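Local coordinates for protein phosphonate monoester hydrolase (Ruegeria pomeroyi, PDB 4UPK) that is an enzyme of the sulfatase family, within the alkaline phosphatase clan of alpha/beta proteins, at residues L65-A69 and L372-A376; F72-V78 and V385-S391; G203-A209 and V247-N253. All coordinates share one frame. Numbering follows the deposited sequence.

Contact 1 of 3, residues L65-A69 and L372-A376; sequences LAQDA and LIIRA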
loop_
_atom_site.group_PDB
_atom_site.type_symbol
_atom_site.label_atom_id
_atom_site.label_comp_id
_atom_site.label_asym_id
_atom_site.label_seq_id
_atom_site.Cartn_x
_atom_site.Cartn_y
_atom_site.Cartn_z
ATOM N N LEU A 65 -39.034 -4.203 22.867
ATOM C CA LEU A 65 -37.935 -4.983 22.288
ATOM C C LEU A 65 -37.199 -5.771 23.360
ATOM O O LEU A 65 -36.922 -6.946 23.144
ATOM C CB LEU A 65 -36.970 -4.109 21.474
ATOM C CG LEU A 65 -35.791 -4.838 20.799
ATOM C CD1 LEU A 65 -36.261 -5.676 19.577
ATOM C CD2 LEU A 65 -34.691 -3.866 20.425
ATOM N N ALA A 66 -36.917 -5.147 24.528
ATOM C CA ALA A 66 -36.255 -5.800 25.669
ATOM C C ALA A 66 -37.089 -7.009 26.156
ATOM O O ALA A 66 -36.525 -8.059 26.476
ATOM C CB ALA A 66 -36.063 -4.802 26.805
ATOM N N GLN A 67 -38.432 -6.858 26.165
ATOM C CA GLN A 67 -39.387 -7.901 26.550
ATOM C C GLN A 67 -39.364 -9.103 25.580
ATOM O O GLN A 67 -39.648 -10.228 25.992
ATOM C CB GLN A 67 -40.803 -7.304 26.656
ATOM C CG GLN A 67 -41.505 -7.578 27.984
ATOM C CD GLN A 67 -40.736 -7.043 29.166
ATOM O OE1 GLN A 67 -40.664 -5.831 29.383
ATOM N NE2 GLN A 67 -40.123 -7.939 29.938
ATOM N N ASP A 68 -38.997 -8.858 24.311
ATOM C CA ASP A 68 -38.913 -9.879 23.278
ATOM C C ASP A 68 -37.449 -10.256 22.958
ATOM O O ASP A 68 -37.180 -10.907 21.944
ATOM C CB ASP A 68 -39.664 -9.382 22.023
ATOM C CG ASP A 68 -39.956 -10.448 20.991
ATOM O OD1 ASP A 68 -40.379 -11.559 21.384
ATOM O OD2 ASP A 68 -39.752 -10.175 19.787
ATOM N N ALA A 69 -36.502 -9.869 23.829
ATOM C CA ALA A 69 -35.070 -10.095 23.590
ATOM C C ALA A 69 -34.229 -10.235 24.850
ATOM O O ALA A 69 -34.762 -10.493 25.928
ATOM C CB ALA A 69 -34.515 -8.968 22.719
ATOM N N LEU A 372 -28.185 -2.027 26.530
ATOM C CA LEU A 372 -27.852 -2.996 25.506
ATOM C C LEU A 372 -28.954 -4.043 25.373
ATOM O O LEU A 372 -29.259 -4.756 26.332
ATOM C CB LEU A 372 -26.453 -3.659 25.693
ATOM C CG LEU A 372 -26.077 -4.748 24.657
ATOM C CD1 LEU A 372 -25.995 -4.198 23.241
ATOM C CD2 LEU A 372 -24.788 -5.404 25.002
ATOM N N ILE A 373 -29.558 -4.109 24.175
ATOM C CA ILE A 373 -30.609 -5.062 23.852
ATOM C C ILE A 373 -30.150 -5.776 22.610
ATOM O O ILE A 373 -29.775 -5.136 21.619
ATOM C CB ILE A 373 -32.042 -4.444 23.656
ATOM C CG1 ILE A 373 -32.459 -3.490 24.823
ATOM C CG2 ILE A 373 -33.096 -5.554 23.444
ATOM C CD1 ILE A 373 -33.574 -2.459 24.472
ATOM N N ILE A 374 -30.163 -7.112 22.662
ATOM C CA ILE A 374 -29.802 -7.914 21.516
ATOM C C ILE A 374 -30.904 -8.918 21.235
ATOM O O ILE A 374 -31.255 -9.722 22.101
ATOM C CB ILE A 374 -28.385 -8.569 21.613
ATOM C CG1 ILE A 374 -27.265 -7.488 21.777
ATOM C CG2 ILE A 374 -28.126 -9.496 20.395
ATOM C CD1 ILE A 374 -25.800 -8.035 21.970
ATOM N N ARG A 375 -31.454 -8.862 20.017
ATOM C CA ARG A 375 -32.428 -9.835 19.571
ATOM C C ARG A 375 -31.822 -10.611 18.425
ATOM O O ARG A 375 -31.323 -10.034 17.459
ATOM C CB ARG A 375 -33.759 -9.206 19.131
ATOM C CG ARG A 375 -34.869 -10.245 19.209
ATOM C CD ARG A 375 -36.150 -9.814 18.560
ATOM N NE ARG A 375 -37.141 -10.897 18.576
ATOM C CZ ARG A 375 -37.197 -11.896 17.697
ATOM N NH1 ARG A 375 -36.301 -11.984 16.720
ATOM N NH2 ARG A 375 -38.133 -12.827 17.804
ATOM N N ALA A 376 -31.871 -11.926 18.539
ATOM C CA ALA A 376 -31.378 -12.820 17.514
ATOM C C ALA A 376 -32.393 -13.936 17.363
ATOM O O ALA A 376 -32.958 -14.356 18.378
ATOM C CB ALA A 376 -30.027 -13.393 17.934
HETATM O O HOH W 1 -39.410 -13.975 20.537
#
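L65 lies in the last turn of helix 60-67 and sends its side chain along strand 372-375: CD2 sits 3.8 Å from I373 CG2, and CD1 comes to 4.3 Å from CD of R375. A66 adds its backbone and methyl to the same isoleucine, with CA 3.9 Å from I373 CG2 and CB 4.1 Å from I373 CD1. This is helix-on-sheet packing in the alpha/beta fold of the sulfatase family, the helix end resting on I373 and R375, whose CA-to-CB bonds both point toward it. At D68 the chain leaves helical geometry and the contact turns polar. D68 OD2 accepts a hydrogen bond from R375 NE at 3.0 Å, part of a salt bridge, and also bonds to the Y337 hydroxyl; water 1 links D68 OD1 (2.7 Å) to R375 NH2 (3.2 Å). A69, just ahead of strand 70-76, turns its methyl onto strand 372-375, CB lying 3.7 Å from R375 CB and 3.4 Å from I374 O.

Contact 2 of 3, residues F72-V78 and V385-S391; sequences FRRHYSV and VEAPTES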
loop_
_atom_site.group_PDB
_atom_site.type_symbol
_atom_site.label_atom_id
_atom_site.label_comp_id
_atom_site.label_asym_id
_atom_site.label_seq_id
_atom_site.Cartn_x
_atom_site.Cartn_y
_atom_site.Cartn_z
ATOM N N PHE A 72 -28.808 -6.472 28.707
ATOM C CA PHE A 72 -27.528 -6.531 29.398
ATOM C C PHE A 72 -27.478 -5.373 30.391
ATOM O O PHE A 72 -27.353 -4.206 29.993
ATOM C CB PHE A 72 -26.365 -6.511 28.377
ATOM C CG PHE A 72 -26.329 -7.726 27.466
ATOM C CD1 PHE A 72 -27.155 -7.808 26.346
ATOM C CD2 PHE A 72 -25.477 -8.788 27.734
ATOM C CE1 PHE A 72 -27.125 -8.929 25.512
ATOM C CE2 PHE A 72 -25.456 -9.920 26.903
ATOM C CZ PHE A 72 -26.277 -9.981 25.794
ATOM N N ARG A 73 -27.619 -5.704 31.686
ATOM C CA ARG A 73 -27.692 -4.736 32.792
ATOM C C ARG A 73 -26.382 -4.150 33.352
ATOM O O ARG A 73 -26.436 -3.126 34.062
ATOM C CB ARG A 73 -28.592 -5.263 33.928
ATOM C CG ARG A 73 -30.028 -5.480 33.478
ATOM C CD ARG A 73 -30.910 -4.226 33.496
ATOM N NE ARG A 73 -32.103 -4.402 32.656
ATOM C CZ ARG A 73 -33.221 -5.002 33.055
ATOM N NH1 ARG A 73 -33.325 -5.478 34.288
ATOM N NH2 ARG A 73 -34.234 -5.144 32.220
ATOM N N ARG A 74 -25.221 -4.789 33.057
ATOM C CA ARG A 74 -23.922 -4.320 33.548
ATOM C C ARG A 74 -23.008 -4.017 32.355
ATOM O O ARG A 74 -21.858 -4.456 32.316
ATOM C CB ARG A 74 -23.310 -5.357 34.519
ATOM C CG ARG A 74 -22.620 -4.722 35.717
ATOM C CD ARG A 74 -22.378 -5.715 36.842
ATOM N NE ARG A 74 -21.917 -5.055 38.072
ATOM C CZ ARG A 74 -20.708 -5.214 38.615
ATOM N NH1 ARG A 74 -19.817 -6.023 38.050
ATOM N NH2 ARG A 74 -20.386 -4.570 39.731
ATOM N N HIS A 75 -23.543 -3.260 31.376
ATOM C CA HIS A 75 -22.867 -2.895 30.136
ATOM C C HIS A 75 -22.244 -1.508 30.212
ATOM O O HIS A 75 -22.927 -0.520 30.497
ATOM C CB HIS A 75 -23.818 -3.017 28.940
ATOM C CG HIS A 75 -23.131 -2.914 27.618
ATOM N ND1 HIS A 75 -22.345 -3.944 27.132
ATOM C CD2 HIS A 75 -23.111 -1.895 26.732
ATOM C CE1 HIS A 75 -21.891 -3.529 25.960
ATOM N NE2 HIS A 75 -22.316 -2.301 25.680
ATOM N N TYR A 76 -20.928 -1.438 29.940
ATOM C CA TYR A 76 -20.167 -0.202 30.055
ATOM C C TYR A 76 -19.358 0.117 28.833
ATOM O O TYR A 76 -18.774 -0.773 28.226
ATOM C CB TYR A 76 -19.245 -0.267 31.301
ATOM C CG TYR A 76 -20.003 -0.322 32.608
ATOM C CD1 TYR A 76 -20.506 -1.525 33.098
ATOM C CD2 TYR A 76 -20.236 0.830 33.354
ATOM C CE1 TYR A 76 -21.307 -1.566 34.243
ATOM C CE2 TYR A 76 -20.994 0.789 34.531
ATOM C CZ TYR A 76 -21.522 -0.416 34.970
ATOM O OH TYR A 76 -22.261 -0.502 36.129
ATOM N N SER A 77 -19.300 1.413 28.487
ATOM C CA SER A 77 -18.443 1.914 27.413
ATOM C C SER A 77 -16.978 1.737 27.917
ATOM O O SER A 77 -16.730 1.972 29.101
ATOM C CB SER A 77 -18.741 3.388 27.156
ATOM O OG SER A 77 -17.891 3.867 26.130
ATOM N N VAL A 78 -16.038 1.281 27.065
ATOM C CA VAL A 78 -14.639 1.084 27.472
ATOM C C VAL A 78 -13.827 2.367 27.353
ATOM O O VAL A 78 -12.672 2.422 27.785
ATOM C CB VAL A 78 -13.927 -0.129 26.806
ATOM C CG1 VAL A 78 -14.766 -1.391 26.909
ATOM C CG2 VAL A 78 -13.543 0.162 25.351
ATOM N N VAL A 385 -29.251 -10.180 31.530
ATOM C CA VAL A 385 -27.845 -10.472 31.817
ATOM C C VAL A 385 -27.302 -9.498 32.879
ATOM O O VAL A 385 -27.443 -8.280 32.736
ATOM C CB VAL A 385 -26.985 -10.512 30.515
ATOM C CG1 VAL A 385 -25.500 -10.689 30.807
ATOM C CG2 VAL A 385 -27.468 -11.607 29.561
ATOM N N GLU A 386 -26.669 -10.051 33.927
ATOM C CA GLU A 386 -26.083 -9.310 35.048
ATOM C C GLU A 386 -24.544 -9.298 35.031
ATOM O O GLU A 386 -23.931 -8.510 35.757
ATOM C CB GLU A 386 -26.599 -9.870 36.394
ATOM C CG GLU A 386 -28.114 -9.837 36.572
ATOM C CD GLU A 386 -28.839 -8.497 36.653
ATOM O OE1 GLU A 386 -28.171 -7.449 36.800
ATOM O OE2 GLU A 386 -30.092 -8.507 36.605
ATOM N N ALA A 387 -23.923 -10.176 34.213
ATOM C CA ALA A 387 -22.463 -10.265 34.071
ATOM C C ALA A 387 -21.887 -8.969 33.477
ATOM O O ALA A 387 -22.576 -8.342 32.677
ATOM C CB ALA A 387 -22.101 -11.441 33.176
ATOM N N PRO A 388 -20.646 -8.541 33.833
ATOM C CA PRO A 388 -20.093 -7.313 33.216
ATOM C C PRO A 388 -19.813 -7.506 31.726
ATOM O O PRO A 388 -19.102 -8.429 31.318
ATOM C CB PRO A 388 -18.784 -7.060 33.998
ATOM C CG PRO A 388 -18.841 -7.954 35.174
ATOM C CD PRO A 388 -19.672 -9.137 34.768
ATOM N N THR A 389 -20.409 -6.645 30.918
ATOM C CA THR A 389 -20.222 -6.644 29.467
ATOM C C THR A 389 -19.624 -5.306 29.080
ATOM O O THR A 389 -19.774 -4.322 29.810
ATOM C CB THR A 389 -21.493 -7.081 28.686
ATOM O OG1 THR A 389 -22.557 -6.174 28.938
ATOM C CG2 THR A 389 -21.940 -8.519 29.015
ATOM N N GLU A 390 -18.883 -5.291 27.963
ATOM C CA GLU A 390 -18.178 -4.116 27.478
ATOM C C GLU A 390 -18.568 -3.791 26.055
ATOM O O GLU A 390 -18.975 -4.675 25.311
ATOM C CB GLU A 390 -16.665 -4.338 27.605
ATOM C CG GLU A 390 -16.186 -4.314 29.047
ATOM C CD GLU A 390 -14.722 -4.582 29.267
ATOM O OE1 GLU A 390 -14.041 -4.920 28.279
ATOM O OE2 GLU A 390 -14.252 -4.463 30.421
ATOM N N SER A 391 -18.428 -2.506 25.676
ATOM C CA SER A 391 -18.789 -1.994 24.347
ATOM C C SER A 391 -18.040 -2.700 23.206
ATOM O O SER A 391 -18.546 -2.787 22.087
ATOM C CB SER A 391 -18.580 -0.482 24.299
ATOM O OG SER A 391 -17.227 -0.152 24.558
HETATM O O HOH W 2 -24.303 -6.671 31.262
HETATM O O HOH W 3 -16.929 2.341 23.648
#
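Two parallel strand pieces, each turning a corner, run side by side here; backbone bonds hold them together and side chains fill the space around the corners. F72, in the m rotamer, shares a face with V385, its CD2 3.6 Å from V385 CB, and V385 CG2 makes an off-centre CH-pi contact, 4.2 Å from the ring centroid. Past the corner T389 CG2 also reaches the ring, 3.8 Å from F72 CD2. At the corner, R73 N donates to V385 O (2.8 Å), while R74 extends its side chain past P388, NH1 to CG 3.6 Å. Water 2 fills the gap there, joining R74 N, A387 O and T389 OG1. With chi1 t, H75 swings its ring so that ND1 meets OG1 of T389, a p rotamer, in a 2.9 Å hydrogen bond. The parallel pairing resumes through T389 N to R74 O (3.0 Å), Y76 N to T389 O (3.1 Å) and S391 N to Y76 O (3.1 Å). S391, also p, offers OG to V78 N at 3.1 Å. In the mixed sulfatase sheet, strand 372-375 runs antiparallel along the other side of strand 70-76, helix 416-419 lies against F72 and V385, and helix 82-91 touches V78 and S391.

Contact 3 of 3, residues G203-A209 and V247-N253; sequences GPAMYRA and VAPAPYN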
loop_
_atom_site.group_PDB
_atom_site.type_symbol
_atom_site.label_atom_id
_atom_site.label_comp_id
_atom_site.label_asym_id
_atom_site.label_seq_id
_atom_site.Cartn_x
_atom_site.Cartn_y
_atom_site.Cartn_z
ATOM N N GLY A 203 -38.434 26.034 25.408
ATOM C CA GLY A 203 -39.222 26.507 24.280
ATOM C C GLY A 203 -39.207 25.445 23.189
ATOM O O GLY A 203 -38.226 24.701 23.060
ATOM N N PRO A 204 -40.308 25.274 22.441
ATOM C CA PRO A 204 -40.305 24.252 21.367
ATOM C C PRO A 204 -39.257 24.539 20.273
ATOM O O PRO A 204 -38.896 25.690 20.053
ATOM C CB PRO A 204 -41.738 24.307 20.818
ATOM C CG PRO A 204 -42.215 25.677 21.131
ATOM C CD PRO A 204 -41.566 26.051 22.449
ATOM N N ALA A 205 -38.744 23.511 19.609
ATOM C CA ALA A 205 -37.773 23.711 18.533
ATOM C C ALA A 205 -38.421 24.464 17.355
ATOM O O ALA A 205 -39.641 24.422 17.204
ATOM C CB ALA A 205 -37.217 22.373 18.071
ATOM N N MET A 206 -37.599 25.176 16.558
ATOM C CA MET A 206 -37.966 25.948 15.352
ATOM C C MET A 206 -38.743 25.051 14.362
ATOM O O MET A 206 -39.689 25.497 13.717
ATOM C CB MET A 206 -36.672 26.509 14.687
ATOM C CG MET A 206 -36.834 27.015 13.227
ATOM S SD MET A 206 -35.336 26.825 12.177
ATOM C CE MET A 206 -35.439 25.087 11.791
ATOM N N TYR A 207 -38.321 23.784 14.259
ATOM C CA TYR A 207 -38.897 22.769 13.376
ATOM C C TYR A 207 -39.992 21.952 14.071
ATOM O O TYR A 207 -39.916 21.697 15.280
ATOM C CB TYR A 207 -37.782 21.845 12.810
ATOM C CG TYR A 207 -36.780 21.396 13.853
ATOM C CD1 TYR A 207 -37.023 20.274 14.648
ATOM C CD2 TYR A 207 -35.594 22.099 14.059
ATOM C CE1 TYR A 207 -36.108 19.865 15.622
ATOM C CE2 TYR A 207 -34.693 21.722 15.056
ATOM C CZ TYR A 207 -34.948 20.599 15.827
ATOM O OH TYR A 207 -34.044 20.220 16.790
ATOM N N ARG A 208 -40.999 21.541 13.300
ATOM C CA ARG A 208 -42.090 20.681 13.789
ATOM C C ARG A 208 -41.505 19.277 13.987
ATOM O O ARG A 208 -40.444 18.984 13.425
ATOM C CB ARG A 208 -43.272 20.640 12.797
ATOM C CG ARG A 208 -43.936 21.999 12.609
ATOM C CD ARG A 208 -44.953 22.016 11.477
ATOM N NE ARG A 208 -46.170 21.298 11.845
ATOM C CZ ARG A 208 -46.892 20.551 11.014
ATOM N NH1 ARG A 208 -46.534 20.423 9.740
ATOM N NH2 ARG A 208 -47.971 19.915 11.453
ATOM N N ALA A 209 -42.167 18.433 14.802
ATOM C CA ALA A 209 -41.739 17.061 15.095
ATOM C C ALA A 209 -41.495 16.223 13.835
ATOM O O ALA A 209 -40.494 15.521 13.771
ATOM C CB ALA A 209 -42.746 16.367 16.003
ATOM N N VAL A 247 -32.815 20.818 22.805
ATOM C CA VAL A 247 -34.029 21.396 22.259
ATOM C C VAL A 247 -34.868 20.239 21.741
ATOM O O VAL A 247 -34.323 19.325 21.129
ATOM C CB VAL A 247 -33.784 22.547 21.218
ATOM C CG1 VAL A 247 -33.130 22.060 19.913
ATOM C CG2 VAL A 247 -35.059 23.338 20.956
ATOM N N ALA A 248 -36.185 20.260 22.019
ATOM C CA ALA A 248 -37.103 19.216 21.572
ATOM C C ALA A 248 -38.276 19.817 20.821
ATOM O O ALA A 248 -38.770 20.876 21.226
ATOM C CB ALA A 248 -37.585 18.376 22.755
ATOM N N PRO A 249 -38.721 19.201 19.688
ATOM C CA PRO A 249 -39.889 19.756 18.988
ATOM C C PRO A 249 -41.192 19.490 19.768
ATOM O O PRO A 249 -41.241 18.550 20.575
ATOM C CB PRO A 249 -39.844 19.032 17.646
ATOM C CG PRO A 249 -39.282 17.696 17.971
ATOM C CD PRO A 249 -38.263 17.943 19.053
ATOM N N ALA A 250 -42.222 20.344 19.574
ATOM C CA ALA A 250 -43.536 20.197 20.232
ATOM C C ALA A 250 -44.139 18.804 19.874
ATOM O O ALA A 250 -44.052 18.417 18.707
ATOM C CB ALA A 250 -44.479 21.311 19.787
ATOM N N PRO A 251 -44.651 17.994 20.833
ATOM C CA PRO A 251 -44.918 18.289 22.254
ATOM C C PRO A 251 -43.856 17.841 23.260
ATOM O O PRO A 251 -44.061 17.997 24.475
ATOM C CB PRO A 251 -46.217 17.517 22.489
ATOM C CG PRO A 251 -46.027 16.266 21.677
ATOM C CD PRO A 251 -45.245 16.694 20.448
ATOM N N TYR A 252 -42.736 17.251 22.767
ATOM C CA TYR A 252 -41.666 16.704 23.595
ATOM C C TYR A 252 -40.988 17.647 24.541
ATOM O O TYR A 252 -40.498 17.191 25.579
ATOM C CB TYR A 252 -40.618 16.013 22.728
ATOM C CG TYR A 252 -41.190 14.918 21.859
ATOM C CD1 TYR A 252 -41.443 13.645 22.377
ATOM C CD2 TYR A 252 -41.480 15.150 20.518
ATOM C CE1 TYR A 252 -41.989 12.636 21.577
ATOM C CE2 TYR A 252 -42.034 14.159 19.716
ATOM C CZ TYR A 252 -42.280 12.900 20.244
ATOM O OH TYR A 252 -42.764 11.924 19.401
ATOM N N ASN A 253 -40.904 18.948 24.159
ATOM C CA ASN A 253 -40.210 20.009 24.890
ATOM C C ASN A 253 -40.694 20.179 26.341
ATOM O O ASN A 253 -39.883 20.403 27.232
ATOM C CB ASN A 253 -40.302 21.338 24.103
ATOM C CG ASN A 253 -41.707 21.871 23.938
ATOM O OD1 ASN A 253 -42.633 21.188 23.478
ATOM N ND2 ASN A 253 -41.904 23.114 24.310
HETATM O O HOH W 4 -36.919 22.406 24.062
HETATM O O HOH W 5 -41.495 22.236 17.634
HETATM O O HOH W 6 -35.038 18.801 18.550
HETATM O O HOH W 7 -44.323 19.416 16.184
#
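This is a loop-to-loop contact on the periphery of the sulfatase alpha/beta fold, its centre about 24 Å from that of the chain, where the loop ahead of helix 213-224 meets the one that follows strand 234-239. Neither segment has regular secondary structure, and one direct hydrogen bond joins them, A205 N to A248 O at 3.1 Å. Around it the apolar fit is proline-rich. A205 CB packs on V247 CG2 (3.7 Å) and, more loosely, on P249 CB (4.3 Å); P249 also meets Y207 and A209, its CB lying 4.3 Å from Y207 CD1 and its CG 4.2 Å from A209 CB. P204 CB reaches A250 CB at 4.2 Å, and N253, whose ND2 bonds to N202 O, lies beside the P204 ring. Helix 303-333 backs the 247-253 loop through A248, P249 and Y252, while Y207 packs edge-to-face with W171. Water carries much of the remaining polar joinery: water 4 connects G203 O to A248 N, water 5 Y207 O to A250 N, and water 7 A209 N to A250 O. Water 6 sits 2.5 Å from Y207 OH and donates to V247 O at 2.7 Å.

Contacts 1 and 2 belong to one piece of architecture. Their segments alternate along the chain, helix 60-67 leading into strand 70-76 and strand 372-375 preceding strand 384-386, and their centres are about 14 Å apart. They meet directly: L372 O lies 3.0 Å from F72 N, a probable hydrogen bond, I374 CD1 packs 3.9 Å from F72 CE1, and L372 CD2 packs 3.6 Å from H75 ND1. Contact 3 stands apart, although along the chain both its segments fall between those of contacts 1 and 2. Its centre is about 30 Å from that of contact 1 and 33 Å from that of contact 2, with nearest atoms about 17 and 22 Å away; contacts 2 and 3 flank the chain's centre from opposite sides.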